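Local atomic coordinates of putative cell adhesion protein (Bacteroides fragilis, PDB entry 4H40), a protein that probably serves as a fimbrial (pilus) subunit with a role in cell adhesion. Residues 68-76 / 106-115; 275-286 / 303-314. All coordinates share one frame; numbering follows the deposited sequence.

Contact 1: residues 68-76 / 106-115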
loop_
_atom_site.group_PDB
_atom_site.type_symbol
_atom_site.label_atom_id
_atom_site.label_comp_id
_atom_site.label_asym_id
_atom_site.label_seq_id
_atom_site.Cartn_x
_atom_site.Cartn_y
_atom_site.Cartn_z
ATOM N N LEU B 68 -42.046 13.378 -11.473
ATOM C CA LEU B 68 -42.051 12.011 -11.995
ATOM C C LEU B 68 -43.331 11.651 -12.763
ATOM O O LEU B 68 -44.448 11.907 -12.294
ATOM C CB LEU B 68 -41.832 11.010 -10.845
ATOM C CG LEU B 68 -41.562 9.550 -11.213
ATOM C CD1 LEU B 68 -40.347 9.409 -12.113
ATOM C CD2 LEU B 68 -41.387 8.716 -9.959
ATOM N N LEU B 69 -43.146 11.038 -13.945
ATOM C CA LEU B 69 -44.241 10.577 -14.793
ATOM C C LEU B 69 -44.141 9.062 -14.933
ATOM O O LEU B 69 -43.641 8.553 -15.939
ATOM C CB LEU B 69 -44.258 11.284 -16.174
ATOM C CG LEU B 69 -44.434 12.817 -16.213
ATOM C CD1 LEU B 69 -44.456 13.316 -17.628
ATOM C CD2 LEU B 69 -45.680 13.274 -15.475
ATOM N N GLU B 70 -44.609 8.348 -13.888
ATOM C CA GLU B 70 -44.626 6.893 -13.748
ATOM C C GLU B 70 -45.169 6.186 -15.023
ATOM O O GLU B 70 -44.671 5.115 -15.386
ATOM C CB GLU B 70 -45.493 6.541 -12.515
ATOM C CG GLU B 70 -45.539 5.067 -12.141
ATOM C CD GLU B 70 -46.572 4.211 -12.856
ATOM O OE1 GLU B 70 -47.667 4.728 -13.181
ATOM O OE2 GLU B 70 -46.290 3.009 -13.076
ATOM N N GLU B 71 -46.172 6.798 -15.693
ATOM C CA GLU B 71 -46.809 6.268 -16.906
ATOM C C GLU B 71 -45.817 6.138 -18.086
ATOM O O GLU B 71 -45.967 5.224 -18.900
ATOM C CB GLU B 71 -48.033 7.116 -17.315
ATOM C CG GLU B 71 -47.768 8.603 -17.549
ATOM C CD GLU B 71 -48.185 9.557 -16.441
ATOM O OE1 GLU B 71 -47.589 9.503 -15.339
ATOM O OE2 GLU B 71 -49.073 10.403 -16.700
ATOM N N TYR B 72 -44.804 7.026 -18.160
ATOM C CA TYR B 72 -43.837 6.992 -19.249
ATOM C C TYR B 72 -42.551 6.238 -18.870
ATOM O O TYR B 72 -41.569 6.284 -19.627
ATOM C CB TYR B 72 -43.518 8.414 -19.734
ATOM C CG TYR B 72 -44.646 9.131 -20.443
ATOM C CD1 TYR B 72 -45.614 8.421 -21.154
ATOM C CD2 TYR B 72 -44.717 10.520 -20.452
ATOM C CE1 TYR B 72 -46.648 9.077 -21.818
ATOM C CE2 TYR B 72 -45.742 11.188 -21.123
ATOM C CZ TYR B 72 -46.703 10.460 -21.807
ATOM O OH TYR B 72 -47.716 11.102 -22.467
ATOM N N SER B 73 -42.561 5.515 -17.727
ATOM C CA SER B 73 -41.414 4.721 -17.298
ATOM C C SER B 73 -41.295 3.503 -18.231
ATOM O O SER B 73 -42.279 2.783 -18.419
ATOM C CB SER B 73 -41.556 4.318 -15.835
ATOM O OG SER B 73 -40.286 4.081 -15.253
ATOM N N LYS B 74 -40.115 3.322 -18.873
ATOM C CA LYS B 74 -39.892 2.243 -19.848
ATOM C C LYS B 74 -38.521 1.604 -19.690
ATOM O O LYS B 74 -37.544 2.304 -19.438
ATOM C CB LYS B 74 -40.055 2.773 -21.296
ATOM C CG LYS B 74 -40.209 1.694 -22.380
ATOM C CD LYS B 74 -41.654 1.311 -22.648
ATOM C CE LYS B 74 -41.948 -0.095 -22.202
ATOM N NZ LYS B 74 -43.351 -0.477 -22.493
ATOM N N ALA B 75 -38.458 0.276 -19.893
ATOM C CA ALA B 75 -37.247 -0.532 -19.833
ATOM C C ALA B 75 -36.868 -1.035 -21.223
ATOM O O ALA B 75 -37.749 -1.346 -22.029
ATOM C CB ALA B 75 -37.454 -1.698 -18.892
ATOM N N TYR B 76 -35.557 -1.099 -21.514
ATOM C CA TYR B 76 -35.070 -1.546 -22.826
ATOM C C TYR B 76 -33.984 -2.597 -22.713
ATOM O O TYR B 76 -33.244 -2.588 -21.734
ATOM C CB TYR B 76 -34.535 -0.361 -23.642
ATOM C CG TYR B 76 -35.610 0.613 -24.052
ATOM C CD1 TYR B 76 -35.987 1.661 -23.214
ATOM C CD2 TYR B 76 -36.236 0.509 -25.289
ATOM C CE1 TYR B 76 -36.982 2.566 -23.586
ATOM C CE2 TYR B 76 -37.241 1.403 -25.668
ATOM C CZ TYR B 76 -37.607 2.434 -24.812
ATOM O OH TYR B 76 -38.550 3.362 -25.179
ATOM N N THR B 106 -43.433 -3.580 -26.207
ATOM C CA THR B 106 -44.461 -2.552 -26.328
ATOM C C THR B 106 -43.756 -1.189 -26.436
ATOM O O THR B 106 -43.085 -0.779 -25.480
ATOM C CB THR B 106 -45.453 -2.660 -25.146
ATOM O OG1 THR B 106 -46.007 -3.980 -25.108
ATOM C CG2 THR B 106 -46.582 -1.626 -25.215
ATOM N N PRO B 107 -43.874 -0.487 -27.593
ATOM C CA PRO B 107 -43.186 0.814 -27.728
ATOM C C PRO B 107 -43.721 1.897 -26.799
ATOM O O PRO B 107 -44.910 1.901 -26.473
ATOM C CB PRO B 107 -43.400 1.214 -29.195
ATOM C CG PRO B 107 -44.324 0.249 -29.772
ATOM C CD PRO B 107 -44.623 -0.847 -28.814
ATOM N N LEU B 108 -42.821 2.812 -26.375
ATOM C CA LEU B 108 -43.161 3.956 -25.535
ATOM C C LEU B 108 -43.740 5.061 -26.406
ATOM O O LEU B 108 -43.051 5.582 -27.287
ATOM C CB LEU B 108 -41.939 4.472 -24.724
ATOM C CG LEU B 108 -41.977 5.918 -24.157
ATOM C CD1 LEU B 108 -42.898 6.043 -22.952
ATOM C CD2 LEU B 108 -40.628 6.342 -23.748
ATOM N N TYR B 109 -45.015 5.391 -26.168
ATOM C CA TYR B 109 -45.704 6.489 -26.826
ATOM C C TYR B 109 -45.904 7.589 -25.791
ATOM O O TYR B 109 -46.337 7.318 -24.662
ATOM C CB TYR B 109 -47.039 6.050 -27.447
ATOM C CG TYR B 109 -46.908 5.098 -28.615
ATOM C CD1 TYR B 109 -46.902 3.718 -28.420
ATOM C CD2 TYR B 109 -46.860 5.569 -29.921
ATOM C CE1 TYR B 109 -46.831 2.833 -29.496
ATOM C CE2 TYR B 109 -46.781 4.693 -31.005
ATOM C CZ TYR B 109 -46.754 3.323 -30.788
ATOM O OH TYR B 109 -46.691 2.442 -31.846
HETATM N N MSE B 110 -45.543 8.824 -26.167
HETATM C CA MSE B 110 -45.647 10.006 -25.302
HETATM C C MSE B 110 -46.433 11.141 -25.961
HETATM O O MSE B 110 -46.410 11.266 -27.193
HETATM C CB MSE B 110 -44.245 10.515 -24.924
HETATM C CG MSE B 110 -43.503 9.580 -24.001
HETATM SE SE MSE B 110 -42.096 10.454 -23.024
HETATM C CE MSE B 110 -40.662 10.003 -24.107
ATOM N N LYS B 111 -47.109 11.991 -25.145
ATOM C CA LYS B 111 -47.772 13.164 -25.721
ATOM C C LYS B 111 -46.715 14.242 -25.984
ATOM O O LYS B 111 -45.605 14.156 -25.450
ATOM C CB LYS B 111 -48.980 13.742 -24.920
ATOM C CG LYS B 111 -49.134 13.567 -23.404
ATOM C CD LYS B 111 -50.568 13.921 -23.020
ATOM C CE LYS B 111 -51.003 13.350 -21.703
ATOM N NZ LYS B 111 -52.476 13.435 -21.569
ATOM N N ALA B 112 -47.067 15.246 -26.809
ATOM C CA ALA B 112 -46.213 16.382 -27.136
ATOM C C ALA B 112 -45.950 17.238 -25.887
ATOM O O ALA B 112 -46.805 17.357 -25.008
ATOM C CB ALA B 112 -46.862 17.219 -28.226
ATOM N N GLY B 113 -44.734 17.756 -25.796
ATOM C CA GLY B 113 -44.302 18.583 -24.675
ATOM C C GLY B 113 -42.833 18.452 -24.350
ATOM O O GLY B 113 -42.111 17.683 -24.989
ATOM N N THR B 114 -42.383 19.223 -23.358
ATOM C CA THR B 114 -40.993 19.201 -22.914
ATOM C C THR B 114 -40.928 18.359 -21.662
ATOM O O THR B 114 -41.694 18.569 -20.717
ATOM C CB THR B 114 -40.423 20.617 -22.736
ATOM O OG1 THR B 114 -40.670 21.374 -23.927
ATOM C CG2 THR B 114 -38.921 20.613 -22.436
ATOM N N TYR B 115 -40.005 17.395 -21.683
ATOM C CA TYR B 115 -39.765 16.414 -20.631
ATOM C C TYR B 115 -38.283 16.291 -20.273
ATOM O O TYR B 115 -37.421 16.411 -21.141
ATOM C CB TYR B 115 -40.261 15.021 -21.086
ATOM C CG TYR B 115 -41.705 14.971 -21.519
ATOM C CD1 TYR B 115 -42.721 14.721 -20.600
ATOM C CD2 TYR B 115 -42.060 15.151 -22.853
ATOM C CE1 TYR B 115 -44.059 14.676 -20.996
ATOM C CE2 TYR B 115 -43.393 15.114 -23.260
ATOM C CZ TYR B 115 -44.391 14.867 -22.331
ATOM O OH TYR B 115 -45.705 14.817 -22.736
#

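Contact 2: residues 275-286 / 303-314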
loop_
_atom_site.group_PDB
_atom_site.type_symbol
_atom_site.label_atom_id
_atom_site.label_comp_id
_atom_site.label_asym_id
_atom_site.label_seq_id
_atom_site.Cartn_x
_atom_site.Cartn_y
_atom_site.Cartn_z
ATOM N N VAL B 275 -5.257 -23.676 -2.967
ATOM C CA VAL B 275 -3.899 -23.695 -3.521
ATOM C C VAL B 275 -3.385 -25.138 -3.501
ATOM O O VAL B 275 -3.360 -25.766 -2.451
ATOM C CB VAL B 275 -2.944 -22.723 -2.774
ATOM C CG1 VAL B 275 -1.580 -22.672 -3.445
ATOM C CG2 VAL B 275 -3.548 -21.325 -2.694
ATOM N N ASN B 276 -3.017 -25.662 -4.677
ATOM C CA ASN B 276 -2.527 -27.025 -4.876
ATOM C C ASN B 276 -3.397 -28.070 -4.149
ATOM O O ASN B 276 -2.872 -29.018 -3.559
ATOM C CB ASN B 276 -1.061 -27.140 -4.460
ATOM C CG ASN B 276 -0.116 -26.334 -5.309
ATOM O OD1 ASN B 276 -0.406 -25.989 -6.459
ATOM N ND2 ASN B 276 1.053 -26.042 -4.764
ATOM N N GLY B 277 -4.716 -27.885 -4.222
ATOM C CA GLY B 277 -5.713 -28.774 -3.629
ATOM C C GLY B 277 -6.024 -28.567 -2.160
ATOM O O GLY B 277 -6.948 -29.196 -1.646
ATOM N N ASN B 278 -5.263 -27.712 -1.460
ATOM C CA ASN B 278 -5.497 -27.469 -0.035
ATOM C C ASN B 278 -6.177 -26.111 0.192
ATOM O O ASN B 278 -5.757 -25.111 -0.407
ATOM C CB ASN B 278 -4.197 -27.537 0.774
ATOM C CG ASN B 278 -3.189 -28.568 0.315
ATOM O OD1 ASN B 278 -2.096 -28.217 -0.165
ATOM N ND2 ASN B 278 -3.517 -29.857 0.462
ATOM N N PRO B 279 -7.202 -26.041 1.080
ATOM C CA PRO B 279 -7.850 -24.747 1.360
ATOM C C PRO B 279 -6.944 -23.820 2.160
ATOM O O PRO B 279 -6.280 -24.261 3.108
ATOM C CB PRO B 279 -9.088 -25.138 2.180
ATOM C CG PRO B 279 -9.226 -26.619 2.024
ATOM C CD PRO B 279 -7.821 -27.112 1.876
ATOM N N THR B 280 -6.872 -22.545 1.736
ATOM C CA THR B 280 -6.063 -21.501 2.375
ATOM C C THR B 280 -6.912 -20.241 2.576
ATOM O O THR B 280 -7.938 -20.089 1.923
ATOM C CB THR B 280 -4.809 -21.165 1.537
ATOM O OG1 THR B 280 -5.204 -20.535 0.324
ATOM C CG2 THR B 280 -3.931 -22.366 1.238
ATOM N N GLN B 281 -6.478 -19.337 3.453
ATOM C CA GLN B 281 -7.128 -18.062 3.703
ATOM C C GLN B 281 -6.030 -17.003 3.961
ATOM O O GLN B 281 -5.076 -17.254 4.685
ATOM C CB GLN B 281 -8.138 -18.161 4.859
ATOM C CG GLN B 281 -8.967 -16.885 5.113
ATOM C CD GLN B 281 -9.947 -17.021 6.256
ATOM O OE1 GLN B 281 -9.588 -17.303 7.404
ATOM N NE2 GLN B 281 -11.213 -16.781 5.974
ATOM N N TYR B 282 -6.162 -15.848 3.326
ATOM C CA TYR B 282 -5.236 -14.732 3.426
ATOM C C TYR B 282 -5.994 -13.481 3.704
ATOM O O TYR B 282 -7.031 -13.243 3.092
ATOM C CB TYR B 282 -4.431 -14.541 2.121
ATOM C CG TYR B 282 -3.771 -15.801 1.639
ATOM C CD1 TYR B 282 -2.586 -16.246 2.206
ATOM C CD2 TYR B 282 -4.340 -16.567 0.625
ATOM C CE1 TYR B 282 -1.972 -17.415 1.772
ATOM C CE2 TYR B 282 -3.741 -17.746 0.188
ATOM C CZ TYR B 282 -2.563 -18.174 0.777
ATOM O OH TYR B 282 -1.954 -19.331 0.358
ATOM N N GLN B 283 -5.461 -12.646 4.571
ATOM C CA GLN B 283 -6.113 -11.395 4.887
ATOM C C GLN B 283 -5.278 -10.192 4.499
ATOM O O GLN B 283 -4.114 -10.084 4.910
ATOM C CB GLN B 283 -6.437 -11.320 6.381
ATOM C CG GLN B 283 -6.978 -9.967 6.787
ATOM C CD GLN B 283 -7.468 -9.977 8.183
ATOM O OE1 GLN B 283 -8.664 -9.842 8.424
ATOM N NE2 GLN B 283 -6.554 -10.150 9.126
HETATM N N MSE B 284 -5.900 -9.258 3.762
HETATM C CA MSE B 284 -5.320 -7.971 3.436
HETATM C C MSE B 284 -6.028 -6.921 4.314
HETATM O O MSE B 284 -7.238 -6.753 4.154
HETATM C CB MSE B 284 -5.477 -7.623 1.951
HETATM C CG MSE B 284 -4.670 -8.452 0.985
HETATM SE SE MSE B 284 -5.329 -8.196 -0.898
HETATM C CE MSE B 284 -5.639 -6.346 -0.854
ATOM N N LEU B 285 -5.317 -6.244 5.263
ATOM C CA LEU B 285 -5.947 -5.172 6.020
ATOM C C LEU B 285 -5.541 -3.883 5.360
ATOM O O LEU B 285 -4.352 -3.636 5.219
ATOM C CB LEU B 285 -5.597 -5.211 7.497
ATOM C CG LEU B 285 -6.508 -6.112 8.346
ATOM C CD1 LEU B 285 -5.788 -6.567 9.599
ATOM C CD2 LEU B 285 -7.799 -5.407 8.736
ATOM N N LEU B 286 -6.518 -3.132 4.837
ATOM C CA LEU B 286 -6.310 -1.903 4.077
ATOM C C LEU B 286 -6.846 -0.691 4.817
ATOM O O LEU B 286 -8.050 -0.521 5.036
ATOM C CB LEU B 286 -6.936 -2.011 2.679
ATOM C CG LEU B 286 -6.663 -3.322 1.907
ATOM C CD1 LEU B 286 -7.548 -3.436 0.642
ATOM C CD2 LEU B 286 -5.184 -3.504 1.626
ATOM N N VAL B 303 0.307 -15.747 -5.132
ATOM C CA VAL B 303 0.405 -16.844 -4.164
ATOM C C VAL B 303 1.732 -17.571 -4.428
ATOM O O VAL B 303 1.960 -18.042 -5.538
ATOM C CB VAL B 303 -0.816 -17.796 -4.202
ATOM C CG1 VAL B 303 -0.717 -18.852 -3.108
ATOM C CG2 VAL B 303 -2.101 -17.018 -4.040
ATOM N N LYS B 304 2.619 -17.605 -3.427
ATOM C CA LYS B 304 3.951 -18.219 -3.513
ATOM C C LYS B 304 4.137 -19.302 -2.478
ATOM O O LYS B 304 3.514 -19.231 -1.426
ATOM C CB LYS B 304 5.031 -17.141 -3.250
ATOM C CG LYS B 304 5.408 -16.292 -4.450
ATOM C CD LYS B 304 6.325 -15.140 -4.067
ATOM C CE LYS B 304 6.435 -14.130 -5.187
ATOM N NZ LYS B 304 7.065 -12.852 -4.752
ATOM N N ILE B 305 5.047 -20.260 -2.737
ATOM C CA ILE B 305 5.513 -21.264 -1.767
ATOM C C ILE B 305 6.963 -20.878 -1.423
ATOM O O ILE B 305 7.820 -20.923 -2.316
ATOM C CB ILE B 305 5.404 -22.748 -2.225
ATOM C CG1 ILE B 305 4.061 -23.102 -2.927
ATOM C CG2 ILE B 305 5.769 -23.714 -1.087
ATOM C CD1 ILE B 305 2.796 -23.109 -2.106
ATOM N N SER B 306 7.226 -20.449 -0.163
ATOM C CA SER B 306 8.568 -20.048 0.285
ATOM C C SER B 306 9.440 -21.260 0.631
ATOM O O SER B 306 10.596 -21.349 0.181
ATOM C CB SER B 306 8.493 -19.087 1.459
ATOM O OG SER B 306 8.288 -17.772 0.971
ATOM N N ASN B 307 8.880 -22.194 1.402
ATOM C CA ASN B 307 9.528 -23.453 1.770
ATOM C C ASN B 307 8.479 -24.542 1.589
ATOM O O ASN B 307 8.460 -25.229 0.559
ATOM C CB ASN B 307 10.135 -23.419 3.193
ATOM C CG ASN B 307 9.528 -22.433 4.159
ATOM O OD1 ASN B 307 8.620 -22.777 4.925
ATOM N ND2 ASN B 307 10.012 -21.195 4.139
ATOM N N GLY B 308 7.580 -24.617 2.564
ATOM C CA GLY B 308 6.418 -25.494 2.575
ATOM C C GLY B 308 5.218 -24.606 2.816
ATOM O O GLY B 308 4.076 -24.957 2.488
ATOM N N VAL B 309 5.517 -23.410 3.364
ATOM C CA VAL B 309 4.596 -22.337 3.717
ATOM C C VAL B 309 4.118 -21.576 2.449
ATOM O O VAL B 309 4.910 -21.231 1.565
ATOM C CB VAL B 309 5.269 -21.399 4.759
ATOM C CG1 VAL B 309 6.544 -20.760 4.220
ATOM C CG2 VAL B 309 4.309 -20.341 5.286
ATOM N N THR B 310 2.811 -21.331 2.381
ATOM C CA THR B 310 2.200 -20.584 1.287
ATOM C C THR B 310 2.010 -19.123 1.749
ATOM O O THR B 310 1.507 -18.892 2.847
ATOM C CB THR B 310 0.881 -21.242 0.820
ATOM O OG1 THR B 310 -0.179 -20.853 1.687
ATOM C CG2 THR B 310 0.945 -22.754 0.791
ATOM N N VAL B 311 2.418 -18.153 0.921
ATOM C CA VAL B 311 2.242 -16.725 1.216
ATOM C C VAL B 311 1.536 -15.994 0.067
ATOM O O VAL B 311 1.604 -16.413 -1.088
ATOM C CB VAL B 311 3.537 -15.962 1.605
ATOM C CG1 VAL B 311 3.942 -16.290 3.018
ATOM C CG2 VAL B 311 4.685 -16.206 0.637
ATOM N N LEU B 312 0.830 -14.930 0.420
ATOM C CA LEU B 312 0.228 -14.026 -0.510
ATOM C C LEU B 312 0.996 -12.727 -0.424
ATOM O O LEU B 312 1.180 -12.193 0.668
ATOM C CB LEU B 312 -1.264 -13.817 -0.242
ATOM C CG LEU B 312 -1.974 -13.052 -1.347
ATOM C CD1 LEU B 312 -2.426 -13.965 -2.437
ATOM C CD2 LEU B 312 -3.107 -12.249 -0.832
ATOM N N THR B 313 1.515 -12.270 -1.557
ATOM C CA THR B 313 2.193 -10.988 -1.696
ATOM C C THR B 313 1.322 -10.099 -2.549
ATOM O O THR B 313 0.843 -10.553 -3.588
ATOM C CB THR B 313 3.602 -11.101 -2.351
ATOM O OG1 THR B 313 3.448 -11.446 -3.722
ATOM C CG2 THR B 313 4.525 -12.069 -1.659
ATOM N N TRP B 314 1.163 -8.841 -2.186
ATOM C CA TRP B 314 0.415 -7.995 -3.079
ATOM C C TRP B 314 1.076 -6.651 -3.263
ATOM O O TRP B 314 1.990 -6.276 -2.551
ATOM C CB TRP B 314 -1.068 -7.850 -2.706
ATOM C CG TRP B 314 -1.353 -6.971 -1.544
ATOM C CD1 TRP B 314 -1.772 -5.672 -1.577
ATOM C CD2 TRP B 314 -1.350 -7.362 -0.173
ATOM N NE1 TRP B 314 -2.018 -5.221 -0.304
ATOM C CE2 TRP B 314 -1.748 -6.232 0.585
ATOM C CE3 TRP B 314 -1.008 -8.552 0.501
ATOM C CZ2 TRP B 314 -1.821 -6.260 1.997
ATOM C CZ3 TRP B 314 -1.100 -8.585 1.887
ATOM C CH2 TRP B 314 -1.483 -7.447 2.623
#

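Contact 1: residues 68-76 / 106-115
Tyr72 and selenomethionine Met110 make the centrepiece of this contact, a worked example of one aromatic side chain fastening a turn to an edge strand: the turn at 69-72, closed by Tyr72 N to Leu69 O, is held against strand 108-110, outermost in its three-stranded sheet within this chain. With its CG anti to the carbonyl carbon (chi1 -69°), Tyr72 carries its ring against the backbone of 109-111. Met110 lies across one face: its CG stands almost exactly over the ring centre, 3.6 Å from the centroid, and its SE, 4.1 Å from the same centroid, adds a Met-aromatic contact. The phenol OH of Tyr72 accepts the N-H of Lys111 in a fairly straight bond (2.9 Å, 161°). The rim of Tyr72 is also directed at the face of Tyr115 in an offset edge-to-face pair, centroids 5.8 Å apart and planes at 81°. Tyr115 OH donates to Lys111 O from above the carbonyl plane, while Leu69 CD1 meets the ring edge at Tyr115 CE1 (3.7 Å). Lys74, bent at chi2 and chi3, runs alongside Leu108, pointing the other way; its NZ donates a hydrogen bond to Thr106 O (3.0 Å), tilted from the carbonyl plane, and makes a long, weak ion pair with Glu93. Strand 108-110 pairs with 14-19, while 56-62 runs between 74-79 and 113-121; Leu108 reaches Leu59 and Tyr76 reaches Pro18, joining these two layers.

Contact 2: residues 275-286 / 303-314
Strands 278-286 and 310-314 run in roughly the same direction, their short axes 8.0 Å apart at closest approach and crossed at -32°, with Tyr282 opposite Leu312. This is the face-to-face packing of a beta sandwich, consistent with the transthyretin-like clan of the fimbrillins: two layers meet through side chains and share no backbone pairing here. Strand 278-286 is entered through a type I' turn, Val275 to Asn278, which joins it to strand 266-275 as a tight hairpin; strand 310-314 pairs with 303-305. At the turn end, the methyls of Val275 and Val303 meet end on, CG2 to CG1 at 3.8 Å. Asn276 OD1 accepts from His195 N and Thr196 N, and its ND2 gives to Gly193 O. A chi1 of -51° swings the Tyr282 ring to the backbone N side and across toward 310-312, with Leu312 CB over one face, offset toward the rim, and Thr310 O at the edge in the ring plane. The phenol OH reaches Thr310 OG1 at 2.7 Å in a hydrogen bond that either hydroxyl could donate, giving two polar ends a partner within an apolar interface. Residues 311-314 also pair antiparallel with a strand of the second subunit, extending that layer across the dimer, and Gln281 N is hydrogen-bonded to OD1 of Asn322 of that subunit. Further along, selenomethionine Met284, bent at chi3, runs over the Trp314 ring, pointing the other way. Its CG sits 3.4 Å from the centroid of the six-membered ring, 1° off the normal, and its SE lies over the five-membered ring, 4.2 Å from that centroid.

Overall arrangement
Both contacts join two strand layers, on opposite sides of the centre of a chain built from strands and loops, without helix. Their nearest atoms are about 34 Å apart, so neither touches the other, and contact 1 closes along the chain before contact 2 opens. Contact 1 is partly buried: a turn and strand ends mix aromatic and Met-aromatic packing with bonds to main-chain atoms, and no second subunit reaches it. Contact 2 is buried between extended strands, mostly apolar, with a single hydroxyl pair crossing it, and it forms part of the subunit interface. Both place a selenomethionine over an aromatic face, but the ring belongs to a tyrosine in one and a tryptophan in the other.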